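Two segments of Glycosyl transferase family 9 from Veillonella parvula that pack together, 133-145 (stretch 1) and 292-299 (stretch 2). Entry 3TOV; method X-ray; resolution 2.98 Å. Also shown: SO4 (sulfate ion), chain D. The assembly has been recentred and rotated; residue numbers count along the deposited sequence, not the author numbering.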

# COMPACT_ATOMS: atom_id res chain seq x y z
N ASP A 133 5.99 -10.33 14.18
CA ASP A 133 4.77 -10.39 14.98
C ASP A 133 3.46 -10.35 14.16
O ASP A 133 2.93 -9.26 13.86
CB ASP A 133 4.77 -9.24 15.99
CG ASP A 133 3.60 -9.31 16.96
OD1 ASP A 133 2.99 -10.40 17.10
OD2 ASP A 133 3.30 -8.27 17.59
N ARG A 134 2.92 -11.52 13.85
CA ARG A 134 1.67 -11.65 13.08
C ARG A 134 0.38 -11.49 13.92
O ARG A 134 -0.74 -11.44 13.37
CB ARG A 134 1.66 -13.00 12.37
CG ARG A 134 2.70 -13.17 11.29
CD ARG A 134 2.12 -12.81 9.93
NE ARG A 134 3.16 -12.58 8.93
CZ ARG A 134 4.08 -13.49 8.61
NH1 ARG A 134 4.07 -14.66 9.23
NH2 ARG A 134 5.00 -13.23 7.69
N LYS A 135 0.54 -11.41 15.24
CA LYS A 135 -0.60 -11.47 16.15
C LYS A 135 -0.92 -10.16 16.87
O LYS A 135 -2.05 -9.94 17.31
CB LYS A 135 -0.41 -12.60 17.15
CG LYS A 135 -0.50 -13.97 16.54
CD LYS A 135 -0.74 -15.05 17.57
CE LYS A 135 0.54 -15.44 18.28
NZ LYS A 135 0.25 -16.20 19.54
N THR A 136 0.06 -9.27 16.97
CA THR A 136 -0.08 -8.16 17.89
C THR A 136 0.23 -6.78 17.30
O THR A 136 -0.05 -5.74 17.90
CB THR A 136 0.71 -8.43 19.19
OG1 THR A 136 -0.22 -8.61 20.26
CG2 THR A 136 1.67 -7.30 19.52
N ARG A 137 0.76 -6.77 16.09
CA ARG A 137 1.02 -5.50 15.45
C ARG A 137 0.28 -5.33 14.12
O ARG A 137 -0.10 -6.30 13.48
CB ARG A 137 2.52 -5.31 15.27
CG ARG A 137 3.15 -4.44 16.33
CD ARG A 137 4.62 -4.70 16.46
NE ARG A 137 4.90 -5.71 17.48
CZ ARG A 137 5.65 -5.49 18.55
NH1 ARG A 137 5.86 -6.47 19.43
NH2 ARG A 137 6.20 -4.30 18.74
N HIS A 138 0.04 -4.07 13.76
CA HIS A 138 -0.30 -3.73 12.39
C HIS A 138 0.92 -4.11 11.53
O HIS A 138 2.04 -4.14 12.03
CB HIS A 138 -0.59 -2.23 12.33
CG HIS A 138 -0.86 -1.69 10.96
ND1 HIS A 138 -2.06 -1.86 10.32
CD2 HIS A 138 -0.08 -0.96 10.13
CE1 HIS A 138 -2.01 -1.27 9.13
NE2 HIS A 138 -0.82 -0.72 9.00
N ALA A 139 0.70 -4.42 10.26
CA ALA A 139 1.80 -4.90 9.42
C ALA A 139 3.04 -3.97 9.34
O ALA A 139 4.18 -4.44 9.21
CB ALA A 139 1.29 -5.21 8.03
N ALA A 140 2.81 -2.66 9.41
CA ALA A 140 3.92 -1.73 9.29
C ALA A 140 4.72 -1.65 10.58
O ALA A 140 5.94 -1.49 10.56
CB ALA A 140 3.42 -0.35 8.88
N ASP A 141 4.01 -1.77 11.70
CA ASP A 141 4.66 -1.79 13.00
C ASP A 141 5.44 -3.08 13.19
O ASP A 141 6.48 -3.10 13.86
CB ASP A 141 3.63 -1.63 14.12
CG ASP A 141 3.03 -0.24 14.18
OD1 ASP A 141 3.74 0.73 13.81
OD2 ASP A 141 1.84 -0.12 14.58
N MSE A 142 4.94 -4.16 12.60
CA MSE A 142 5.60 -5.45 12.77
C MSE A 142 6.93 -5.49 12.00
O MSE A 142 7.88 -6.15 12.42
CB MSE A 142 4.67 -6.61 12.39
CG MSE A 142 4.82 -7.15 10.98
SE MSE A 142 3.97 -8.91 10.80
CE MSE A 142 3.93 -9.00 8.88
N TYR A 143 6.99 -4.78 10.88
CA TYR A 143 8.25 -4.68 10.16
C TYR A 143 9.25 -3.96 11.05
O TYR A 143 10.35 -4.45 11.27
CB TYR A 143 8.06 -4.02 8.77
CG TYR A 143 7.41 -4.99 7.79
CD1 TYR A 143 7.76 -6.34 7.81
CD2 TYR A 143 6.42 -4.59 6.89
CE1 TYR A 143 7.16 -7.26 6.96
CE2 TYR A 143 5.81 -5.52 6.04
CZ TYR A 143 6.20 -6.85 6.09
OH TYR A 143 5.66 -7.80 5.28
N ILE A 144 8.84 -2.82 11.59
CA ILE A 144 9.64 -2.07 12.55
C ILE A 144 10.08 -2.91 13.78
O ILE A 144 11.18 -2.74 14.29
CB ILE A 144 8.86 -0.82 13.01
CG1 ILE A 144 8.89 0.24 11.90
CG2 ILE A 144 9.40 -0.27 14.34
CD1 ILE A 144 7.79 1.30 12.00
N ASN A 145 9.23 -3.82 14.26
CA ASN A 145 9.63 -4.65 15.38
C ASN A 145 10.95 -5.36 15.10
O ASN A 145 11.74 -5.58 16.02
CB ASN A 145 8.56 -5.67 15.77
CG ASN A 145 8.91 -6.39 17.07
OD1 ASN A 145 8.89 -7.62 17.15
ND2 ASN A 145 9.25 -5.61 18.09
N PRO A 292 -9.60 -4.78 10.18
CA PRO A 292 -8.63 -3.81 9.66
C PRO A 292 -7.37 -3.72 10.48
O PRO A 292 -6.42 -3.05 10.06
CB PRO A 292 -9.39 -2.47 9.74
CG PRO A 292 -10.49 -2.70 10.66
CD PRO A 292 -10.87 -4.15 10.56
N PHE A 293 -7.34 -4.39 11.62
CA PHE A 293 -6.24 -4.18 12.53
C PHE A 293 -4.90 -4.30 11.85
O PHE A 293 -4.07 -3.41 11.94
CB PHE A 293 -6.26 -5.11 13.72
CG PHE A 293 -5.13 -4.86 14.66
CD1 PHE A 293 -4.99 -3.61 15.26
CD2 PHE A 293 -4.17 -5.83 14.90
CE1 PHE A 293 -3.93 -3.35 16.11
CE2 PHE A 293 -3.11 -5.58 15.77
CZ PHE A 293 -2.99 -4.35 16.37
N PHE A 294 -4.69 -5.42 11.16
CA PHE A 294 -3.37 -5.76 10.65
C PHE A 294 -2.99 -5.01 9.38
O PHE A 294 -1.90 -4.43 9.31
CB PHE A 294 -3.27 -7.25 10.41
CG PHE A 294 -3.60 -8.06 11.60
CD1 PHE A 294 -2.59 -8.57 12.40
CD2 PHE A 294 -4.92 -8.28 11.95
CE1 PHE A 294 -2.88 -9.33 13.51
CE2 PHE A 294 -5.23 -9.03 13.05
CZ PHE A 294 -4.21 -9.55 13.84
N TYR A 295 -3.85 -5.03 8.37
CA TYR A 295 -3.50 -4.36 7.13
C TYR A 295 -4.42 -3.16 6.79
O TYR A 295 -4.67 -2.87 5.62
CB TYR A 295 -3.41 -5.35 5.97
CG TYR A 295 -2.27 -6.34 6.09
CD1 TYR A 295 -1.01 -6.05 5.58
CD2 TYR A 295 -2.45 -7.56 6.71
CE1 TYR A 295 0.05 -6.95 5.70
CE2 TYR A 295 -1.41 -8.47 6.82
CZ TYR A 295 -0.16 -8.16 6.32
OH TYR A 295 0.88 -9.08 6.43
N GLY A 296 -4.89 -2.46 7.81
CA GLY A 296 -5.72 -1.30 7.56
C GLY A 296 -4.90 -0.05 7.30
O GLY A 296 -3.69 -0.14 7.05
N PRO A 297 -5.56 1.11 7.35
CA PRO A 297 -5.03 2.47 7.18
C PRO A 297 -4.03 2.87 8.27
O PRO A 297 -4.41 3.44 9.30
CB PRO A 297 -6.27 3.35 7.29
CG PRO A 297 -7.38 2.47 6.89
CD PRO A 297 -7.03 1.10 7.37
N TYR A 298 -2.76 2.60 8.01
CA TYR A 298 -1.72 2.89 8.99
C TYR A 298 -1.45 4.37 9.13
O TYR A 298 -1.11 5.04 8.15
CB TYR A 298 -0.43 2.22 8.56
CG TYR A 298 0.73 2.55 9.44
CD1 TYR A 298 0.88 1.92 10.67
CD2 TYR A 298 1.70 3.46 9.04
CE1 TYR A 298 1.96 2.19 11.48
CE2 TYR A 298 2.78 3.74 9.85
CZ TYR A 298 2.91 3.10 11.07
OH TYR A 298 3.99 3.36 11.89
N GLN A 299 -1.56 4.88 10.36
CA GLN A 299 -1.18 6.25 10.65
C GLN A 299 -1.93 7.20 9.70
O GLN A 299 -1.35 8.17 9.19
CB GLN A 299 0.32 6.40 10.47
CG GLN A 299 0.96 7.53 11.22
CD GLN A 299 2.14 7.04 12.07
OE1 GLN A 299 2.03 6.04 12.79
NE2 GLN A 299 3.26 7.75 11.98
S SO4 D . 7.19 -8.00 22.31
O1 SO4 D . 8.41 -8.06 21.49
O2 SO4 D . 6.23 -7.09 21.69
O3 SO4 D . 6.62 -9.34 22.42
O4 SO4 D . 7.51 -7.51 23.65

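Stretches 133-145 and 292-299 of this glycosyl transferase family 9 protein lie far apart in sequence but meet around one residue, H138, and together bury 602 Å². In stretch 1 a loop runs into a helix at A139, with H138 at the N-cap position; in stretch 2 a weakly bonded helical turn leads into a loop. The backbones come closest at H138 and F294, whose CA atoms are 4.1 Å apart, and have diverged to 7.3 Å between the CA atoms of A140 and Y298.

The first turn of a helix leaves amide hydrogens without partners inside the helix, and here one of them finds an acceptor across the contact: A139 N donates to F294 O at 2.8 Å and a nearly straight 170°. H138 CA also makes a CA-H...O contact to F294 O at 3.5 Å. The H138 side chain adds a second anchor. With chi1 at 175° (t) and chi2 at 78°, its ring reaches into stretch 2 although its CA-to-CB bond points sideways, and H138 ND1 donates to F293 O at 3.0 Å and 162°. F293 O lies near the ring plane, where an N-H can point. F294 O is even nearer, 2.8 Å from H138 ND1, but sits over a ring face, so the angle is poor and no hydrogen bond forms. At the ring edge G296 O lies 2.9 Å from H138 CE1, so stretch 2 wraps its carbonyls around the imidazole. G296 itself has no side chain; a CB placed there would fall 2.4 Å from the O of P292.

Y298 has the same chi values as H138, 175° (t) and 78°. Their ring planes are within 12° of parallel but slid apart, centroids 5.1 Å from each other, so they barely overlap; H138 NE2 instead closes to 3.0 Å from Y298 CB. One face of Y298 is met by A140 CB, 3.8 Å from the ring centroid and 9° off its normal, a CH-pi contact. Beyond it, Y298 OH donates to D141 OD1 at 3.3 Å; the m rotamer of D141 (chi1 -70°) brings its carboxylate to that hydroxyl.

The CA-to-CB bonds of F294 and Y295 both point away, yet m rotamers (-55° and -66°) return their rings to stretch 1. F294 lies along the loop, CE1 3.0 Å from R134 O and CD1 3.5 Å from R137 O. Y295 puts CE1 3.2 Å from A139 CB. F293, in t, has a CA-to-CB bond that points sideways, but its ring comes nearer, with CZ 3.6 Å from T136 O, which lies at the ring edge.

D133 helps hold that loop in shape: its OD1 accepts from K135 N at 3.2 Å and, weakly, from T136 N at 3.1 Å. The CA-to-CB bond of R137 points away from stretch 2; R137 NE makes a salt bridge to D133 OD2 at 3.0 Å, an oxygen whose place is less sure, and R137 NH1 binds the sulfate, a very short 2.4 Å from SO4 O2.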